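Local coordinates for protein internalin (PDB 4FMZ) that probably takes part in host-cell adhesion or invasion as an internalin of Listeria monocytogenes, using a curved leucine-rich-repeat domain of the kind that recognises protein partners, at residues Met134-Leu139 / Leu157-Val162; Asp178-Ser183 / Ser200-Thr205; Thr221-Leu226 / Ala240-Leu245. All blocks are in the same frame, centred on the assembly; numbering follows the deposited sequence.

Interaction 1: residues Met134-Leu139 / Leu157-Val162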
HETATM    1  N   MSE A 134     -14.011   4.155  -8.590  1.00 24.56           N
HETATM    2  CA  MSE A 134     -12.910   3.469  -7.885  1.00 21.94           C
HETATM    3  C   MSE A 134     -12.765   3.955  -6.433  1.00 28.78           C
HETATM    4  O   MSE A 134     -12.702   5.158  -6.179  1.00 28.65           O
HETATM    5  CB  MSE A 134     -11.563   3.646  -8.617  1.00 21.68           C
HETATM    6  CG  MSE A 134     -10.526   2.564  -8.260  1.00 22.74           C
HETATM    7 SE   MSE A 134     -11.062   0.730  -8.704  0.75 24.23          SE
HETATM    8  CE  MSE A 134     -11.155   0.924 -10.657  1.00 22.45           C
ATOM      9  N   TYR A 135     -12.757   2.993  -5.500  1.00 26.23           N
ATOM     10  CA  TYR A 135     -12.640   3.202  -4.059  1.00 26.29           C
ATOM     11  C   TYR A 135     -11.279   2.704  -3.565  1.00 28.60           C
ATOM     12  O   TYR A 135     -10.673   3.348  -2.713  1.00 27.78           O
ATOM     13  CB  TYR A 135     -13.786   2.484  -3.330  1.00 28.39           C
ATOM     14  CG  TYR A 135     -13.724   2.551  -1.819  1.00 30.68           C
ATOM     15  CD1 TYR A 135     -14.301   3.610  -1.127  1.00 33.55           C
ATOM     16  CD2 TYR A 135     -13.184   1.504  -1.075  1.00 31.22           C
ATOM     17  CE1 TYR A 135     -14.305   3.648   0.266  1.00 34.87           C
ATOM     18  CE2 TYR A 135     -13.161   1.543   0.319  1.00 31.99           C
ATOM     19  CZ  TYR A 135     -13.726   2.619   0.985  1.00 40.02           C
ATOM     20  OH  TYR A 135     -13.739   2.676   2.356  1.00 42.22           O
ATOM     21  N   SER A 136     -10.804   1.563  -4.084  1.00 25.03           N
ATOM     22  CA  SER A 136      -9.521   0.991  -3.694  1.00 23.76           C
ATOM     23  C   SER A 136      -8.788   0.462  -4.923  1.00 26.71           C
ATOM     24  O   SER A 136      -9.324  -0.372  -5.649  1.00 26.53           O
ATOM     25  CB  SER A 136      -9.722  -0.119  -2.669  1.00 26.24           C
ATOM     26  OG  SER A 136      -8.471  -0.678  -2.308  1.00 27.54           O
ATOM     27  N   LEU A 137      -7.573   0.967  -5.157  1.00 22.43           N
ATOM     28  CA  LEU A 137      -6.781   0.585  -6.309  1.00 21.27           C
ATOM     29  C   LEU A 137      -5.387   0.152  -5.902  1.00 24.20           C
ATOM     30  O   LEU A 137      -4.734   0.829  -5.117  1.00 24.46           O
ATOM     31  CB  LEU A 137      -6.710   1.761  -7.298  1.00 21.25           C
ATOM     32  CG  LEU A 137      -5.934   1.543  -8.607  1.00 25.03           C
ATOM     33  CD1 LEU A 137      -6.631   0.506  -9.512  1.00 25.77           C
ATOM     34  CD2 LEU A 137      -5.765   2.870  -9.341  1.00 24.28           C
ATOM     35  N   ASN A 138      -4.928  -0.971  -6.448  1.00 21.94           N
ATOM     36  CA  ASN A 138      -3.591  -1.487  -6.166  1.00 20.60           C
ATOM     37  C   ASN A 138      -2.810  -1.673  -7.470  1.00 25.29           C
ATOM     38  O   ASN A 138      -3.089  -2.603  -8.243  1.00 25.37           O
ATOM     39  CB  ASN A 138      -3.650  -2.812  -5.371  1.00 19.94           C
ATOM     40  CG  ASN A 138      -2.292  -3.298  -4.911  1.00 26.66           C
ATOM     41  OD1 ASN A 138      -1.249  -2.734  -5.258  1.00 25.94           O
ATOM     42  ND2 ASN A 138      -2.267  -4.386  -4.146  1.00 23.97           N
ATOM     43  N   LEU A 139      -1.823  -0.800  -7.691  1.00 21.78           N
ATOM     44  CA  LEU A 139      -0.931  -0.833  -8.863  1.00 22.70           C
ATOM     45  C   LEU A 139       0.516  -1.203  -8.449  1.00 28.46           C
ATOM     46  O   LEU A 139       1.471  -1.009  -9.220  1.00 28.75           O
ATOM     47  CB  LEU A 139      -0.949   0.526  -9.593  1.00 22.52           C
ATOM     48  CG  LEU A 139      -2.286   0.918 -10.261  1.00 26.78           C
ATOM     49  CD1 LEU A 139      -2.198   2.319 -10.849  1.00 26.47           C
ATOM     50  CD2 LEU A 139      -2.688  -0.077 -11.334  1.00 29.98           C
ATOM     51  N   LEU A 157     -11.674   7.889  -4.615  1.00 27.54           N
ATOM     52  CA  LEU A 157     -10.645   6.916  -4.213  1.00 25.77           C
ATOM     53  C   LEU A 157     -10.204   7.119  -2.766  1.00 28.52           C
ATOM     54  O   LEU A 157      -9.775   8.217  -2.397  1.00 26.67           O
ATOM     55  CB  LEU A 157      -9.425   6.959  -5.152  1.00 25.35           C
ATOM     56  CG  LEU A 157      -8.453   5.755  -5.065  1.00 28.73           C
ATOM     57  CD1 LEU A 157      -9.058   4.500  -5.684  1.00 28.80           C
ATOM     58  CD2 LEU A 157      -7.174   6.055  -5.777  1.00 30.74           C
ATOM     59  N   ASN A 158     -10.316   6.042  -1.961  1.00 25.27           N
ATOM     60  CA  ASN A 158      -9.960   6.037  -0.536  1.00 25.15           C
ATOM     61  C   ASN A 158      -8.655   5.300  -0.257  1.00 28.38           C
ATOM     62  O   ASN A 158      -8.008   5.579   0.756  1.00 27.50           O
ATOM     63  CB  ASN A 158     -11.076   5.392   0.292  1.00 26.66           C
ATOM     64  CG  ASN A 158     -12.244   6.297   0.601  1.00 45.08           C
ATOM     65  OD1 ASN A 158     -12.691   6.394   1.751  1.00 36.30           O
ATOM     66  ND2 ASN A 158     -12.804   6.938  -0.418  1.00 34.60           N
ATOM     67  N   TYR A 159      -8.286   4.328  -1.114  1.00 24.41           N
ATOM     68  CA  TYR A 159      -7.072   3.524  -0.925  1.00 23.81           C
ATOM     69  C   TYR A 159      -6.292   3.421  -2.222  1.00 28.08           C
ATOM     70  O   TYR A 159      -6.868   3.081  -3.252  1.00 27.42           O
ATOM     71  CB  TYR A 159      -7.427   2.123  -0.397  1.00 23.12           C
ATOM     72  CG  TYR A 159      -8.142   2.154   0.935  1.00 25.18           C
ATOM     73  CD1 TYR A 159      -9.526   2.250   1.003  1.00 28.63           C
ATOM     74  CD2 TYR A 159      -7.432   2.074   2.130  1.00 26.05           C
ATOM     75  CE1 TYR A 159     -10.187   2.321   2.228  1.00 31.01           C
ATOM     76  CE2 TYR A 159      -8.083   2.113   3.362  1.00 26.97           C
ATOM     77  CZ  TYR A 159      -9.459   2.233   3.404  1.00 33.65           C
ATOM     78  OH  TYR A 159     -10.092   2.277   4.616  1.00 36.07           O
ATOM     79  N   LEU A 160      -4.985   3.746  -2.178  1.00 23.19           N
ATOM     80  CA  LEU A 160      -4.120   3.674  -3.354  1.00 21.84           C
ATOM     81  C   LEU A 160      -2.724   3.153  -3.022  1.00 24.64           C
ATOM     82  O   LEU A 160      -2.071   3.679  -2.121  1.00 22.93           O
ATOM     83  CB  LEU A 160      -3.993   5.043  -4.036  1.00 21.59           C
ATOM     84  CG  LEU A 160      -3.095   5.125  -5.295  1.00 25.26           C
ATOM     85  CD1 LEU A 160      -3.604   4.196  -6.431  1.00 24.35           C
ATOM     86  CD2 LEU A 160      -2.960   6.566  -5.770  1.00 27.85           C
ATOM     87  N   THR A 161      -2.250   2.169  -3.816  1.00 21.17           N
ATOM     88  CA  THR A 161      -0.892   1.619  -3.724  1.00 20.47           C
ATOM     89  C   THR A 161      -0.225   1.687  -5.095  1.00 24.89           C
ATOM     90  O   THR A 161      -0.733   1.107  -6.055  1.00 24.65           O
ATOM     91  CB  THR A 161      -0.909   0.173  -3.201  1.00 22.72           C
ATOM     92  OG1 THR A 161      -1.572   0.137  -1.941  1.00 25.01           O
ATOM     93  CG2 THR A 161       0.507  -0.437  -3.083  1.00 18.32           C
ATOM     94  N   VAL A 162       0.904   2.399  -5.182  1.00 20.99           N
ATOM     95  CA  VAL A 162       1.739   2.483  -6.388  1.00 21.19           C
ATOM     96  C   VAL A 162       3.163   2.297  -5.872  1.00 24.00           C
ATOM     97  O   VAL A 162       3.671   3.178  -5.188  1.00 23.23           O
ATOM     98  CB  VAL A 162       1.568   3.771  -7.245  1.00 26.31           C
ATOM     99  CG1 VAL A 162       2.453   3.708  -8.493  1.00 26.52           C
ATOM    100  CG2 VAL A 162       0.108   4.013  -7.638  1.00 26.51           C
TER
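The Y135 ring carries N158 on one face: CB of N158 stands 3.9 Å from the ring centroid, displaced toward the rim, in a CH-pi contact. The amide continues across the same tyrosine, its plane turned only 25° from the ring, with CG of N158 3.4 Å from CE1 of Y135; its ND2 is bonded to the carbonyl of G156. The edge of the Y159 ring is met by OH of Y135, 3.6 Å from CE1 of Y159. The two tyrosines lie side by side and point the same way, but with planes 57° apart they are inclined to each other. In Y135, CG is anti to the backbone N and beside the carbonyl carbon (chi1 176°), and the ring lies next to N158 and Y159.

At the backbone, the carbonyl O of Y135 accepts two hydrogen bonds, from N158 N (2.8 Å) and Y159 N (3.0 Å). The parallel pairing then runs on through L137 N to Y159 O, T161 N to L137 O, and a short 2.7 Å bond from L139 N to T161 O. On the inward face, CD1 of L157 tucks against CG of selenomethionine M134 at 3.5 Å and also reaches CB of L137, while CD1 of L160 rests on CD2 of L137. These leucines belong to the hydrophobic core of the leucine-rich-repeat solenoid.

Strands 136-138 and 159-161 run nearly parallel between strand 114-116, which packs on M134, S136, L137 and N138, and strand 181-183, which receives Y159, L160 and T161.

Interaction 2: residues Asp178-Ser183 / Ser200-Thr205. With EDO (1,2-ethanediol), chain C.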
ATOM      1  N   ASP A 178     -10.074  12.357  -1.337  1.00 28.79           N
ATOM      2  CA  ASP A 178     -10.766  11.459  -0.405  1.00 28.60           C
ATOM      3  C   ASP A 178      -9.813  10.372   0.111  1.00 30.53           C
ATOM      4  O   ASP A 178     -10.233   9.542   0.929  1.00 30.05           O
ATOM      5  CB  ASP A 178     -11.998  10.809  -1.042  1.00 31.22           C
ATOM      6  CG  ASP A 178     -13.261  11.644  -0.957  1.00 50.35           C
ATOM      7  OD1 ASP A 178     -13.355  12.497  -0.040  1.00 52.54           O
ATOM      8  OD2 ASP A 178     -14.178  11.408  -1.770  1.00 59.31           O
ATOM      9  N   LEU A 179      -8.543  10.363  -0.360  1.00 25.38           N
ATOM     10  CA  LEU A 179      -7.571   9.346   0.048  1.00 23.90           C
ATOM     11  C   LEU A 179      -7.410   9.317   1.549  1.00 27.14           C
ATOM     12  O   LEU A 179      -7.225  10.354   2.188  1.00 26.83           O
ATOM     13  CB  LEU A 179      -6.206   9.514  -0.628  1.00 23.36           C
ATOM     14  CG  LEU A 179      -6.059   8.926  -2.042  1.00 27.95           C
ATOM     15  CD1 LEU A 179      -4.703   9.305  -2.617  1.00 27.92           C
ATOM     16  CD2 LEU A 179      -6.195   7.404  -2.044  1.00 29.34           C
ATOM     17  N   TYR A 180      -7.548   8.117   2.105  1.00 24.53           N
ATOM     18  CA  TYR A 180      -7.444   7.833   3.531  1.00 23.79           C
ATOM     19  C   TYR A 180      -6.112   7.169   3.822  1.00 25.52           C
ATOM     20  O   TYR A 180      -5.484   7.454   4.842  1.00 23.37           O
ATOM     21  CB  TYR A 180      -8.593   6.905   3.961  1.00 25.04           C
ATOM     22  CG  TYR A 180      -8.647   6.654   5.444  1.00 27.00           C
ATOM     23  CD1 TYR A 180      -9.249   7.571   6.305  1.00 29.36           C
ATOM     24  CD2 TYR A 180      -8.082   5.511   5.995  1.00 27.95           C
ATOM     25  CE1 TYR A 180      -9.285   7.356   7.677  1.00 30.63           C
ATOM     26  CE2 TYR A 180      -8.108   5.287   7.368  1.00 29.06           C
ATOM     27  CZ  TYR A 180      -8.715   6.211   8.206  1.00 36.71           C
ATOM     28  OH  TYR A 180      -8.782   5.988   9.557  1.00 37.57           O
ATOM     29  N   SER A 181      -5.696   6.265   2.931  1.00 22.29           N
ATOM     30  CA  SER A 181      -4.446   5.511   3.045  1.00 21.07           C
ATOM     31  C   SER A 181      -3.754   5.478   1.675  1.00 25.58           C
ATOM     32  O   SER A 181      -4.375   5.102   0.674  1.00 25.00           O
ATOM     33  CB  SER A 181      -4.729   4.111   3.571  1.00 21.67           C
ATOM     34  OG  SER A 181      -3.539   3.337   3.613  1.00 25.62           O
ATOM     35  N   LEU A 182      -2.481   5.877   1.631  1.00 21.77           N
ATOM     36  CA  LEU A 182      -1.711   5.958   0.383  1.00 21.40           C
ATOM     37  C   LEU A 182      -0.325   5.350   0.527  1.00 24.39           C
ATOM     38  O   LEU A 182       0.402   5.715   1.451  1.00 24.66           O
ATOM     39  CB  LEU A 182      -1.585   7.444  -0.053  1.00 21.29           C
ATOM     40  CG  LEU A 182      -0.590   7.805  -1.179  1.00 24.99           C
ATOM     41  CD1 LEU A 182      -1.034   7.245  -2.544  1.00 23.78           C
ATOM     42  CD2 LEU A 182      -0.412   9.322  -1.282  1.00 25.20           C
ATOM     43  N   SER A 183       0.061   4.472  -0.422  1.00 18.61           N
ATOM     44  CA  SER A 183       1.393   3.894  -0.457  1.00 18.01           C
ATOM     45  C   SER A 183       2.116   4.289  -1.732  1.00 23.27           C
ATOM     46  O   SER A 183       1.605   4.073  -2.834  1.00 22.77           O
ATOM     47  CB  SER A 183       1.366   2.372  -0.321  1.00 19.29           C
ATOM     48  OG  SER A 183       2.703   1.891  -0.272  1.00 21.86           O
ATOM     49  N   SER A 200      -7.443  14.548   3.919  1.00 28.38           N
ATOM     50  CA  SER A 200      -8.130  13.424   4.564  1.00 28.04           C
ATOM     51  C   SER A 200      -7.197  12.244   4.850  1.00 30.23           C
ATOM     52  O   SER A 200      -7.640  11.244   5.428  1.00 29.30           O
ATOM     53  CB  SER A 200      -9.283  12.928   3.690  1.00 31.39           C
ATOM     54  OG  SER A 200     -10.393  13.808   3.754  1.00 41.65           O
ATOM     55  N   LEU A 201      -5.932  12.329   4.418  1.00 25.73           N
ATOM     56  CA  LEU A 201      -4.991  11.221   4.570  1.00 23.97           C
ATOM     57  C   LEU A 201      -4.683  10.924   6.041  1.00 27.37           C
ATOM     58  O   LEU A 201      -4.328  11.820   6.796  1.00 26.05           O
ATOM     59  CB  LEU A 201      -3.706  11.498   3.778  1.00 23.76           C
ATOM     60  CG  LEU A 201      -2.911  10.285   3.273  1.00 28.00           C
ATOM     61  CD1 LEU A 201      -3.752   9.413   2.321  1.00 27.07           C
ATOM     62  CD2 LEU A 201      -1.648  10.731   2.566  1.00 29.81           C
ATOM     63  N   HIS A 202      -4.836   9.656   6.443  1.00 25.48           N
ATOM     64  CA  HIS A 202      -4.562   9.226   7.816  1.00 25.63           C
ATOM     65  C   HIS A 202      -3.353   8.285   7.856  1.00 26.51           C
ATOM     66  O   HIS A 202      -2.744   8.125   8.904  1.00 24.85           O
ATOM     67  CB  HIS A 202      -5.798   8.531   8.425  1.00 27.61           C
ATOM     68  CG  HIS A 202      -6.910   9.456   8.803  1.00 32.44           C
ATOM     69  ND1 HIS A 202      -7.556  10.229   7.856  1.00 35.09           N
ATOM     70  CD2 HIS A 202      -7.532   9.617   9.995  1.00 34.94           C
ATOM     71  CE1 HIS A 202      -8.516  10.868   8.507  1.00 35.20           C
ATOM     72  NE2 HIS A 202      -8.530  10.540   9.801  1.00 35.52           N
ATOM     73  N   TYR A 203      -3.036   7.635   6.721  1.00 22.92           N
ATOM     74  CA  TYR A 203      -1.954   6.649   6.588  1.00 22.15           C
ATOM     75  C   TYR A 203      -1.167   6.947   5.326  1.00 23.76           C
ATOM     76  O   TYR A 203      -1.726   7.009   4.231  1.00 23.65           O
ATOM     77  CB  TYR A 203      -2.536   5.199   6.597  1.00 23.85           C
ATOM     78  CG  TYR A 203      -3.223   4.914   7.914  1.00 28.69           C
ATOM     79  CD1 TYR A 203      -2.506   4.422   8.998  1.00 31.40           C
ATOM     80  CD2 TYR A 203      -4.543   5.304   8.135  1.00 30.97           C
ATOM     81  CE1 TYR A 203      -3.080   4.319  10.261  1.00 33.22           C
ATOM     82  CE2 TYR A 203      -5.119   5.231   9.400  1.00 32.68           C
ATOM     83  CZ  TYR A 203      -4.385   4.732  10.460  1.00 38.30           C
ATOM     84  OH  TYR A 203      -4.962   4.609  11.700  1.00 38.96           O
ATOM     85  N   PHE A 204       0.108   7.207   5.490  1.00 19.74           N
ATOM     86  CA  PHE A 204       0.981   7.535   4.374  1.00 19.47           C
ATOM     87  C   PHE A 204       2.321   6.808   4.515  1.00 24.12           C
ATOM     88  O   PHE A 204       2.981   6.900   5.548  1.00 23.57           O
ATOM     89  CB  PHE A 204       1.186   9.052   4.284  1.00 20.75           C
ATOM     90  CG  PHE A 204       2.027   9.579   3.142  1.00 22.31           C
ATOM     91  CD1 PHE A 204       1.967   8.993   1.879  1.00 24.53           C
ATOM     92  CD2 PHE A 204       2.796  10.728   3.299  1.00 24.34           C
ATOM     93  CE1 PHE A 204       2.729   9.497   0.819  1.00 25.52           C
ATOM     94  CE2 PHE A 204       3.537  11.245   2.236  1.00 27.53           C
ATOM     95  CZ  PHE A 204       3.501  10.622   1.004  1.00 25.48           C
ATOM     96  N   THR A 205       2.699   6.082   3.467  1.00 20.62           N
ATOM     97  CA  THR A 205       3.972   5.373   3.420  1.00 20.52           C
ATOM     98  C   THR A 205       4.622   5.720   2.067  1.00 24.12           C
ATOM     99  O   THR A 205       3.950   5.752   1.031  1.00 22.44           O
ATOM    100  CB  THR A 205       3.826   3.879   3.757  1.00 23.07           C
ATOM    101  OG1 THR A 205       5.120   3.265   3.762  1.00 22.04           O
ATOM    102  CG2 THR A 205       2.882   3.125   2.843  1.00 22.87           C
TER
HETATM  103  C1  EDO C 401      -2.137   1.914   0.840  1.00 28.27           C
HETATM  104  O1  EDO C 401      -1.302   1.193   1.737  1.00 32.29           O
HETATM  105  C2  EDO C 401      -3.481   1.179   0.725  1.00 24.54           C
HETATM  106  O2  EDO C 401      -4.098   1.211   1.997  1.00 22.22           O
HETATM  107  O   HOH W   1      -6.884  13.108   1.371  1.00 20.23           O
HETATM  108  O   HOH W   2      -6.983   6.285  12.389  1.00 36.38           O
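Y180 leans over H202 and beside Y203, closing a three-ring aromatic cluster. From CB, CG is anti to the backbone N, beside the carbonyl carbon (chi1 -175°). On one flank of the ring CD1 lies 3.5 Å from ND1 of H202, and CE1 comes to 3.4 Å from CG of H202, over the imidazole face near its rim. On the other flank CE2 of Y180 meets the edge of Y203 at CE2, 3.6 Å away. CZ then rests on CB of H202, and OH makes a weak bond to a water that Y203 OH holds more closely. The result is an offset stack with H202, planes 22° apart.

The imidazole is fixed from within its own segment: ND1 donates to S200 O at 2.6 Å, the oxygen lying in the ring plane while the donor stands above the carbonyl plane. At the backbone, Y180 O accepts from the amides of H202 and Y203, and L182 N to Y203 O and T205 N to L182 O extend the pairing. Inside the solenoid, CD1 of L201 packs on CB of L182, whose CD2 touches CE1 of F204 at 3.8 Å. S181 OG shares a 2.7 Å hydrogen bond with O2 of an ethanediol, probably from the crystallisation liquor.

Strands 181-183 and 203-205 run parallel, with strand 159-161 on one side, touching through Y159 and L160, and strand 225-227 on the other.

Interaction 3: residues Thr221-Leu226 / Ala240-Leu245; sequences TRLNSL and ANLSQL
R222 and Q244 stack a guanidinium on a carboxamide, and no direct hydrogen bond joins their two segments. The planes are 16° apart, and CG of Q244 lies over the centre of the guanidinium, 3.5 Å from CZ of R222. R222 has CG beside the backbone N (chi1 -65°), and further bends at chi2 and chi3 lay the chain alongside Q244. The amide is steadied by NE2 of Q244 donating to S243 OG at 2.9 Å.

Water stitches the backbones together. One molecule donates to T221 O and L223 O and accepts from Q244 N; a second donates to T221 O and N241 O and accepts from S243 OG. L223 O itself sits 3.3 Å from L245 N at an angle too poor for a bond, that amide being spent on L242 O within the type I turn from L242 to L245. A nearly straight CA-H...O contact, 3.5 Å from N224 CA to Q244 O, adds a weak link.

Deeper in, CD2 of L223 lies 4.1 Å from CD1 of L245 and a little farther from CD1 of L242, whose CD2 reaches CA of T221. CD1 of L245 also touches CB of L226.

Chemically, the contact is layered: leucines pack together on the inner side, two waters bridge the backbones, and the guanidinium packs on the CG methylene and amide of Q244, a neutral partner, so no salt bridge is involved.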
ATOM      1  N   THR A 221      -3.434  17.002   8.418  1.00 26.44           N
ATOM      2  CA  THR A 221      -3.648  17.268   9.844  1.00 26.28           C
ATOM      3  C   THR A 221      -4.188  16.059  10.637  1.00 29.61           C
ATOM      4  O   THR A 221      -3.990  16.016  11.848  1.00 28.67           O
ATOM      5  CB  THR A 221      -4.545  18.495  10.052  1.00 32.00           C
ATOM      6  OG1 THR A 221      -5.861  18.204   9.593  1.00 35.29           O
ATOM      7  CG2 THR A 221      -3.986  19.773   9.399  1.00 27.64           C
ATOM      8  N   ARG A 222      -4.849  15.095   9.989  1.00 27.23           N
ATOM      9  CA  ARG A 222      -5.352  13.945  10.737  1.00 26.87           C
ATOM     10  C   ARG A 222      -4.429  12.730  10.614  1.00 29.45           C
ATOM     11  O   ARG A 222      -4.827  11.643  11.042  1.00 28.08           O
ATOM     12  CB  ARG A 222      -6.785  13.581  10.313  1.00 27.46           C
ATOM     13  CG  ARG A 222      -7.845  14.652  10.626  1.00 36.48           C
ATOM     14  CD  ARG A 222      -7.844  15.144  12.068  1.00 44.57           C
ATOM     15  NE  ARG A 222      -8.404  14.164  13.003  1.00 50.94           N
ATOM     16  CZ  ARG A 222      -8.456  14.334  14.322  1.00 61.45           C
ATOM     17  NH1 ARG A 222      -7.957  15.432  14.879  1.00 49.21           N
ATOM     18  NH2 ARG A 222      -8.985  13.396  15.097  1.00 44.43           N
ATOM     19  N   LEU A 223      -3.198  12.906  10.052  1.00 25.76           N
ATOM     20  CA  LEU A 223      -2.234  11.811   9.868  1.00 24.54           C
ATOM     21  C   LEU A 223      -1.986  11.053  11.162  1.00 27.11           C
ATOM     22  O   LEU A 223      -1.687  11.657  12.197  1.00 26.48           O
ATOM     23  CB  LEU A 223      -0.900  12.317   9.292  1.00 24.34           C
ATOM     24  CG  LEU A 223      -0.079  11.296   8.473  1.00 27.44           C
ATOM     25  CD1 LEU A 223      -0.840  10.844   7.195  1.00 26.20           C
ATOM     26  CD2 LEU A 223       1.242  11.893   8.078  1.00 28.97           C
ATOM     27  N   ASN A 224      -2.149   9.721  11.095  1.00 23.11           N
ATOM     28  CA  ASN A 224      -1.988   8.806  12.215  1.00 22.02           C
ATOM     29  C   ASN A 224      -0.664   8.055  12.101  1.00 25.44           C
ATOM     30  O   ASN A 224       0.027   7.894  13.110  1.00 24.93           O
ATOM     31  CB  ASN A 224      -3.173   7.821  12.268  1.00 22.69           C
ATOM     32  CG  ASN A 224      -3.045   6.778  13.340  1.00 35.02           C
ATOM     33  OD1 ASN A 224      -2.238   5.857  13.232  1.00 27.45           O
ATOM     34  ND2 ASN A 224      -3.835   6.894  14.392  1.00 27.23           N
ATOM     35  N   SER A 225      -0.324   7.577  10.893  1.00 21.17           N
ATOM     36  CA  SER A 225       0.913   6.834  10.664  0.50 20.10           C
ATOM     37  C   SER A 225       1.658   7.360   9.446  1.00 24.23           C
ATOM     38  O   SER A 225       1.055   7.600   8.398  1.00 24.61           O
ATOM     39  CB  SER A 225       0.626   5.342  10.500  0.50 21.82           C
ATOM     40  OG  SER A 225      -0.023   4.814  11.645  0.50 25.21           O
ATOM     41  N   LEU A 226       2.965   7.548   9.592  1.00 20.51           N
ATOM     42  CA  LEU A 226       3.850   8.031   8.542  1.00 20.10           C
ATOM     43  C   LEU A 226       5.099   7.168   8.523  1.00 23.72           C
ATOM     44  O   LEU A 226       5.775   7.052   9.540  1.00 24.03           O
ATOM     45  CB  LEU A 226       4.202   9.536   8.735  1.00 20.10           C
ATOM     46  CG  LEU A 226       5.222  10.155   7.750  1.00 23.83           C
ATOM     47  CD1 LEU A 226       4.658  10.253   6.339  1.00 24.24           C
ATOM     48  CD2 LEU A 226       5.615  11.544   8.188  1.00 26.58           C
ATOM     49  N   ALA A 240       5.233  19.081  13.251  1.00 24.25           N
ATOM     50  CA  ALA A 240       5.024  19.707  14.558  1.00 24.66           C
ATOM     51  C   ALA A 240       3.577  19.786  15.055  1.00 28.05           C
ATOM     52  O   ALA A 240       3.371  19.656  16.268  1.00 28.24           O
ATOM     53  CB  ALA A 240       5.648  21.091  14.594  1.00 26.00           C
ATOM     54  N   ASN A 241       2.589  19.970  14.165  1.00 25.09           N
ATOM     55  CA  ASN A 241       1.191  20.108  14.588  1.00 25.62           C
ATOM     56  C   ASN A 241       0.327  18.891  14.262  1.00 29.49           C
ATOM     57  O   ASN A 241      -0.895  18.954  14.427  1.00 29.42           O
ATOM     58  CB  ASN A 241       0.571  21.370  13.976  1.00 26.84           C
ATOM     59  CG  ASN A 241       1.344  22.628  14.272  1.00 42.66           C
ATOM     60  OD1 ASN A 241       1.637  23.416  13.377  1.00 45.31           O
ATOM     61  ND2 ASN A 241       1.732  22.825  15.520  1.00 33.89           N
ATOM     62  N   LEU A 242       0.943  17.770  13.863  1.00 26.21           N
ATOM     63  CA  LEU A 242       0.179  16.566  13.539  1.00 25.98           C
ATOM     64  C   LEU A 242      -0.143  15.839  14.849  1.00 30.28           C
ATOM     65  O   LEU A 242       0.452  14.814  15.160  1.00 28.65           O
ATOM     66  CB  LEU A 242       0.930  15.680  12.519  1.00 25.79           C
ATOM     67  CG  LEU A 242       1.335  16.342  11.179  1.00 30.34           C
ATOM     68  CD1 LEU A 242       1.999  15.341  10.277  1.00 30.57           C
ATOM     69  CD2 LEU A 242       0.153  16.979  10.460  1.00 30.68           C
ATOM     70  N   SER A 243      -1.133  16.384  15.589  1.00 28.51           N
ATOM     71  CA  SER A 243      -1.594  15.940  16.913  1.00 28.74           C
ATOM     72  C   SER A 243      -1.954  14.452  16.990  1.00 30.59           C
ATOM     73  O   SER A 243      -1.824  13.837  18.051  1.00 31.14           O
ATOM     74  CB  SER A 243      -2.804  16.766  17.354  1.00 33.39           C
ATOM     75  OG  SER A 243      -3.979  16.449  16.623  1.00 42.56           O
ATOM     76  N   GLN A 244      -2.417  13.882  15.886  1.00 24.98           N
ATOM     77  CA  GLN A 244      -2.868  12.490  15.869  1.00 24.03           C
ATOM     78  C   GLN A 244      -1.776  11.498  15.470  1.00 26.43           C
ATOM     79  O   GLN A 244      -2.062  10.307  15.417  1.00 23.99           O
ATOM     80  CB  GLN A 244      -4.087  12.329  14.924  1.00 25.03           C
ATOM     81  CG  GLN A 244      -5.302  13.185  15.271  1.00 30.83           C
ATOM     82  CD  GLN A 244      -5.706  13.103  16.723  1.00 43.74           C
ATOM     83  OE1 GLN A 244      -6.069  12.043  17.236  1.00 38.45           O
ATOM     84  NE2 GLN A 244      -5.619  14.223  17.422  1.00 34.18           N
ATOM     85  N   LEU A 245      -0.528  11.950  15.231  1.00 24.35           N
ATOM     86  CA  LEU A 245       0.538  11.031  14.812  1.00 24.33           C
ATOM     87  C   LEU A 245       0.875  10.027  15.946  1.00 27.66           C
ATOM     88  O   LEU A 245       1.150  10.437  17.071  1.00 27.13           O
ATOM     89  CB  LEU A 245       1.769  11.851  14.366  1.00 24.33           C
ATOM     90  CG  LEU A 245       2.706  11.204  13.355  1.00 28.30           C
ATOM     91  CD1 LEU A 245       2.012  10.954  12.015  1.00 26.88           C
ATOM     92  CD2 LEU A 245       3.913  12.087  13.127  1.00 31.82           C
TER
HETATM   93  O   HOH W   3      -2.105  14.279  13.044  1.00 19.03           O
HETATM   94  O   HOH W   4      -3.939  17.852  14.271  1.00 31.86           O

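The three contacts follow one another along the chain without overlap, each closing before the next opens, and they mark successive positions along the curved row of parallel strands. Interactions 1 and 2 have centres 10 Å apart and touch where strand 159-161 meets strand 181-183, including probable backbone hydrogen bonds from Y180 N to N158 O and from S183 N to L160 O. Interactions 2 and 3, centres 11 Å apart, join in the same way at strands 203-205 and 225-227. Interactions 1 and 3 do not touch; their nearest atoms are about 11 Å apart. The spacing reflects the repeating build of a leucine-rich-repeat solenoid, whose strand-lined surface is probably suited to partner binding.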